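Local structure of allantoin racemase (Pseudomonas fluorescens, 5LG5) at the interface of chains A and B and the interface of chains A and C. The protein catalyses the racemisation of allantoin, interconverting its two enantiomers, and belongs to the HyuE family of Asp/Glu/hydantoin racemases. Coordinates in Å, arbitrary orientation; residue numbers count along the deposited sequence, not the author numbering. Chains: chain A/B/C, Allantoin racemase.

Contact 1: the interface of chains A and B. Residues chain A 82, 86, 224-225; chain B 46-47, 118.
B:Asn47 pushes its side chain between A:Glu82 and A:Glu86, one turn apart on helix 81-87, and hides more surface than any other residue of this patch. It is also the first residue of helix 47-63, and its backbone N gives a hydrogen bond of 2.6 Å to the carboxylate oxygen OE2 of A:Glu86. The N-H arrives from above the carboxylate, 39° out of its plane. A negative charge at a helix start would probably be favourable. The extended chain of A:Glu86 (chi2 -173°) carries its carboxylate out to this helix end.

B:Arg118 comes to the same oxygen over the other face of the carboxylate: its guanidinium NH2 lies 2.9 Å from A:Glu86 OE2, a salt bridge whose hydrogen bond is weak. The two flat groups stand nearly upright to each other, 79° apart. A water completes the link, taking an N-H from B:Arg118 NE at 2.8 Å and sitting 2.8 Å from the backbone O of A:Thr224; it also touches B:Arg118 O and, more distantly, A:Glu86 OE2.

On the other flank the amide of B:Asn47 packs on the aliphatic part of A:Glu82, CG to CB 3.3 Å. The site ties the start of one subunit's helix to a charged side chain of the other, which probably helps hold the A-B pair together.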
loop_
_atom_site.group_PDB
_atom_site.type_symbol
_atom_site.label_atom_id
_atom_site.label_comp_id
_atom_site.label_asym_id
_atom_site.label_seq_id
_atom_site.Cartn_x
_atom_site.Cartn_y
_atom_site.Cartn_z
ATOM N N GLU A 82 -7.358 -4.088 -22.183
ATOM C CA GLU A 82 -7.808 -2.710 -22.224
ATOM C C GLU A 82 -8.068 -2.212 -23.632
ATOM O O GLU A 82 -8.896 -1.325 -23.829
ATOM C CB GLU A 82 -6.791 -1.793 -21.549
ATOM C CG GLU A 82 -6.515 -2.107 -20.098
ATOM C CD GLU A 82 -5.274 -2.946 -19.903
ATOM O OE1 GLU A 82 -4.939 -3.747 -20.815
ATOM O OE2 GLU A 82 -4.636 -2.786 -18.834
ATOM N N GLU A 86 -11.850 -1.003 -25.205
ATOM C CA GLU A 86 -12.113 0.240 -25.919
ATOM C C GLU A 86 -12.772 -0.064 -27.255
ATOM O O GLU A 86 -13.739 0.595 -27.641
ATOM C CB GLU A 86 -10.826 1.016 -26.178
ATOM C CG GLU A 86 -10.265 1.739 -24.977
ATOM C CD GLU A 86 -9.098 2.624 -25.351
ATOM O OE1 GLU A 86 -8.675 2.571 -26.527
ATOM O OE2 GLU A 86 -8.595 3.351 -24.467
ATOM N N THR A 224 -12.329 5.566 -19.372
ATOM C CA THR A 224 -11.136 4.846 -19.760
ATOM C C THR A 224 -11.360 3.982 -20.991
ATOM O O THR A 224 -10.511 3.934 -21.879
ATOM C CB THR A 224 -10.623 3.972 -18.608
ATOM O OG1 THR A 224 -10.443 4.795 -17.445
ATOM C CG2 THR A 224 -9.313 3.320 -18.978
ATOM N N TYR A 225 -12.514 3.326 -21.071
ATOM C CA TYR A 225 -12.729 2.409 -22.192
ATOM C C TYR A 225 -13.736 2.930 -23.213
ATOM O O TYR A 225 -14.381 2.150 -23.907
ATOM C CB TYR A 225 -13.133 1.033 -21.686
ATOM C CG TYR A 225 -12.186 0.494 -20.640
ATOM C CD1 TYR A 225 -10.806 0.462 -20.851
ATOM C CD2 TYR A 225 -12.678 0.029 -19.429
ATOM C CE1 TYR A 225 -9.936 -0.036 -19.859
ATOM C CE2 TYR A 225 -11.836 -0.463 -18.459
ATOM C CZ TYR A 225 -10.469 -0.494 -18.675
ATOM O OH TYR A 225 -9.664 -0.996 -17.676
ATOM N N GLY B 46 -5.427 6.723 -25.699
ATOM C CA GLY B 46 -6.148 5.601 -25.135
ATOM C C GLY B 46 -5.416 4.289 -25.310
ATOM O O GLY B 46 -4.375 4.221 -25.964
ATOM N N ASN B 47 -5.982 3.234 -24.735
ATOM C CA ASN B 47 -5.324 1.932 -24.711
ATOM C C ASN B 47 -5.080 1.349 -26.101
ATOM O O ASN B 47 -3.990 0.860 -26.392
ATOM C CB ASN B 47 -6.117 0.932 -23.865
ATOM C CG ASN B 47 -6.241 1.357 -22.400
ATOM O OD1 ASN B 47 -7.271 1.877 -21.985
ATOM N ND2 ASN B 47 -5.196 1.117 -21.620
ATOM N N ARG B 118 -9.248 10.864 -20.525
ATOM C CA ARG B 118 -9.211 9.420 -20.727
ATOM C C ARG B 118 -7.795 8.842 -20.733
ATOM O O ARG B 118 -7.609 7.623 -20.614
ATOM C CB ARG B 118 -9.922 9.035 -22.024
ATOM C CG ARG B 118 -9.134 9.384 -23.279
ATOM C CD ARG B 118 -9.851 8.864 -24.511
ATOM N NE ARG B 118 -9.842 7.403 -24.546
ATOM C CZ ARG B 118 -10.676 6.669 -25.276
ATOM N NH1 ARG B 118 -11.605 7.263 -26.020
ATOM N NH2 ARG B 118 -10.588 5.349 -25.242
HETATM O O HOH W 1 -8.663 5.977 -22.476
#

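Contact 2: the interface of chains A and B. Residues chain A 125, 129; chain B 125, 129.
Leucine against leucine makes the middle of this patch: A:Leu129 and B:Leu129 meet across the two-fold with their side chains at about a right angle, CG of A:Leu129 lying 3.8 Å from CD2 of B:Leu129. The methyl CD1 of A:Leu129 also touches CD1 of B:Leu129, at 4.1 Å. The pair is not an exact copy of itself. A:Leu129 has chi2 170°, whereas B:Leu129 is turned to an unusual -129°, and different methyls therefore point at the opposing aspartates.

The second kind of contact sets a methyl over a carboxylate. CD2 of A:Leu129 sits almost squarely above the face of the B:Asp125 carboxylate, 3.4 Å from CG, and packs against CB as well. On the twin side CD1 of B:Leu129 covers A:Asp125 more loosely and further off centre, 3.9 Å from its CG. Methyls here cap the flat faces of the acids and make no polar bond to them. Replacing A:Leu129 with an alanine would probably uncover the carboxylate face of B:Asp125 and open a gap beside B:Leu129.

In each subunit Asp125 sits in the middle of the helix that begins at residue 120, and Leu129 follows one turn on, at or next to its C-terminal end (130 in chain A, 129 in chain B). The two helices run antiparallel, each leucine falling opposite the partner's aspartate, with the leucine pair between.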
loop_
_atom_site.group_PDB
_atom_site.type_symbol
_atom_site.label_atom_id
_atom_site.label_comp_id
_atom_site.label_asym_id
_atom_site.label_seq_id
_atom_site.Cartn_x
_atom_site.Cartn_y
_atom_site.Cartn_z
ATOM N N ASP A 125 2.286 -7.981 -12.672
ATOM C CA ASP A 125 1.914 -6.661 -13.155
ATOM C C ASP A 125 0.477 -6.640 -13.646
ATOM O O ASP A 125 -0.249 -5.675 -13.399
ATOM C CB ASP A 125 2.878 -6.154 -14.245
ATOM C CG ASP A 125 4.218 -5.705 -13.678
ATOM O OD1 ASP A 125 5.152 -5.429 -14.464
ATOM O OD2 ASP A 125 4.333 -5.622 -12.440
ATOM N N LEU A 129 -2.360 -4.386 -11.835
ATOM C CA LEU A 129 -3.106 -3.425 -12.637
ATOM C C LEU A 129 -4.606 -3.703 -12.538
ATOM O O LEU A 129 -5.413 -2.783 -12.506
ATOM C CB LEU A 129 -2.669 -3.510 -14.102
ATOM C CG LEU A 129 -1.561 -2.543 -14.536
ATOM C CD1 LEU A 129 -1.057 -2.886 -15.926
ATOM C CD2 LEU A 129 -2.037 -1.117 -14.473
ATOM N N ASP B 125 -1.473 4.378 -14.515
ATOM C CA ASP B 125 -1.084 2.978 -14.575
ATOM C C ASP B 125 0.401 2.798 -14.888
ATOM O O ASP B 125 1.065 1.969 -14.266
ATOM C CB ASP B 125 -1.960 2.208 -15.557
ATOM C CG ASP B 125 -3.357 1.929 -15.002
ATOM O OD1 ASP B 125 -4.228 1.478 -15.783
ATOM O OD2 ASP B 125 -3.586 2.158 -13.790
ATOM N N LEU B 129 3.214 1.111 -12.327
ATOM C CA LEU B 129 3.971 -0.037 -12.789
ATOM C C LEU B 129 5.464 0.274 -12.689
ATOM O O LEU B 129 6.267 -0.584 -12.318
ATOM C CB LEU B 129 3.599 -0.352 -14.242
ATOM C CG LEU B 129 2.503 -1.394 -14.517
ATOM C CD1 LEU B 129 2.973 -2.441 -15.508
ATOM C CD2 LEU B 129 2.014 -2.052 -13.231
#

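Contact 3: the interface of chains A and C. Residues chain A 220, 222-223; chain C 168, 173-174, 196-197.
A:Ser220 makes a polar link here, its hydroxyl OG donating a hydrogen bond of 2.7 Å to the backbone O of C:Glu174. The C=O...OG angle is 126°, and OG lies 28° out of the carbonyl plane. Having OG opposite the backbone N (chi1 177°) directs it towards chain C. The same serine packs closely on C:Pro197, its CB 3.5 Å from the ring atom CD.

Apolar packing centres on A:Ile222, which buries more surface than its neighbours. Its methyl CG2 rests on the aliphatic stem of C:Glu174, 3.7 Å from CB, while its CB meets the methyl CG1 of C:Val196. C:Ile168, from helix 153-171, lies further out beside CG1 of the isoleucine. This knob of the A chain thus fits against several elements of C, probably helping subunits pack within the deposited assembly.

Opposite charges also lie near each other without forming a salt bridge. The extended side chain of C:Glu174 crosses that of A:Arg223 at about a right angle, the carboxylate and guanidinium planes 88° apart; its OE2 lies 3.3 Å from A:Arg223 CB, but 4.6 Å from A:Arg223 NH1.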
loop_
_atom_site.group_PDB
_atom_site.type_symbol
_atom_site.label_atom_id
_atom_site.label_comp_id
_atom_site.label_asym_id
_atom_site.label_seq_id
_atom_site.Cartn_x
_atom_site.Cartn_y
_atom_site.Cartn_z
ATOM N N SER A 220 -18.072 -0.406 -19.456
ATOM C CA SER A 220 -18.413 1.000 -19.318
ATOM C C SER A 220 -17.704 1.816 -20.393
ATOM O O SER A 220 -16.488 1.717 -20.554
ATOM C CB SER A 220 -18.003 1.517 -17.948
ATOM O OG SER A 220 -18.293 2.897 -17.868
ATOM N N ILE A 222 -17.770 5.131 -20.472
ATOM C CA ILE A 222 -17.815 6.500 -19.960
ATOM C C ILE A 222 -16.462 7.239 -19.966
ATOM O O ILE A 222 -16.402 8.455 -20.120
ATOM C CB ILE A 222 -18.411 6.531 -18.539
ATOM C CG1 ILE A 222 -18.853 7.949 -18.151
ATOM C CG2 ILE A 222 -17.411 6.005 -17.527
ATOM C CD1 ILE A 222 -20.129 8.376 -18.805
ATOM N N ARG A 223 -15.369 6.507 -19.815
ATOM C CA ARG A 223 -14.091 7.170 -19.635
ATOM C C ARG A 223 -12.946 6.383 -20.220
ATOM O O ARG A 223 -12.622 6.521 -21.403
ATOM C CB ARG A 223 -13.830 7.451 -18.144
ATOM C CG ARG A 223 -12.700 8.459 -17.884
ATOM C CD ARG A 223 -12.236 8.427 -16.420
ATOM N NE ARG A 223 -11.226 9.443 -16.126
ATOM C CZ ARG A 223 -10.356 9.366 -15.123
ATOM N NH1 ARG A 223 -10.372 8.316 -14.312
ATOM N NH2 ARG A 223 -9.470 10.333 -14.933
ATOM N N ILE C 168 -19.528 9.197 -10.491
ATOM C CA ILE C 168 -19.020 9.288 -11.850
ATOM C C ILE C 168 -18.235 10.573 -12.086
ATOM O O ILE C 168 -17.113 10.541 -12.602
ATOM C CB ILE C 168 -20.178 9.176 -12.845
ATOM C CG1 ILE C 168 -20.751 7.754 -12.784
ATOM C CG2 ILE C 168 -19.714 9.514 -14.257
ATOM C CD1 ILE C 168 -22.168 7.643 -13.297
ATOM N N ALA C 173 -15.719 7.092 -11.078
ATOM C CA ALA C 173 -16.294 5.753 -11.157
ATOM C C ALA C 173 -16.722 5.520 -12.588
ATOM O O ALA C 173 -17.160 6.452 -13.263
ATOM C CB ALA C 173 -17.497 5.614 -10.234
ATOM N N GLU C 174 -16.603 4.285 -13.055
ATOM C CA GLU C 174 -17.068 3.966 -14.401
ATOM C C GLU C 174 -18.197 2.958 -14.331
ATOM O O GLU C 174 -18.959 2.783 -15.291
ATOM C CB GLU C 174 -15.907 3.466 -15.248
ATOM C CG GLU C 174 -14.795 4.494 -15.312
ATOM C CD GLU C 174 -13.663 4.078 -16.219
ATOM O OE1 GLU C 174 -13.721 2.950 -16.770
ATOM O OE2 GLU C 174 -12.724 4.890 -16.382
ATOM N N VAL C 196 -23.892 4.418 -17.183
ATOM C CA VAL C 196 -22.824 3.463 -16.862
ATOM C C VAL C 196 -23.429 2.127 -16.418
ATOM O O VAL C 196 -24.578 2.095 -15.970
ATOM C CB VAL C 196 -21.882 4.009 -15.761
ATOM C CG1 VAL C 196 -21.403 5.421 -16.125
ATOM C CG2 VAL C 196 -22.587 4.010 -14.399
ATOM N N PRO C 197 -22.665 1.028 -16.535
ATOM C CA PRO C 197 -23.171 -0.252 -16.030
ATOM C C PRO C 197 -23.414 -0.170 -14.529
ATOM O O PRO C 197 -22.625 0.439 -13.809
ATOM C CB PRO C 197 -22.016 -1.228 -16.296
ATOM C CG PRO C 197 -21.150 -0.559 -17.324
ATOM C CD PRO C 197 -21.291 0.914 -17.062
#

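Contacts 1 and 2 belong to one two-fold interface, their C-alpha centres about 14 Å apart; in chain B, the 3-10 turn 117-119 used in contact 1 runs straight into the helix used in contact 2. Contact 3 belongs to a different two-fold interface, yet its centre lies about 12 Å from that of contact 1, since A:Ile222 and A:Arg223 directly precede A:Thr224 and A:Tyr225. Contacts 2 and 3 are about 20 Å apart. One short loop of chain A thus touches both neighbours, and could couple the two interfaces in the six-copy deposited assembly, if that is the biological form.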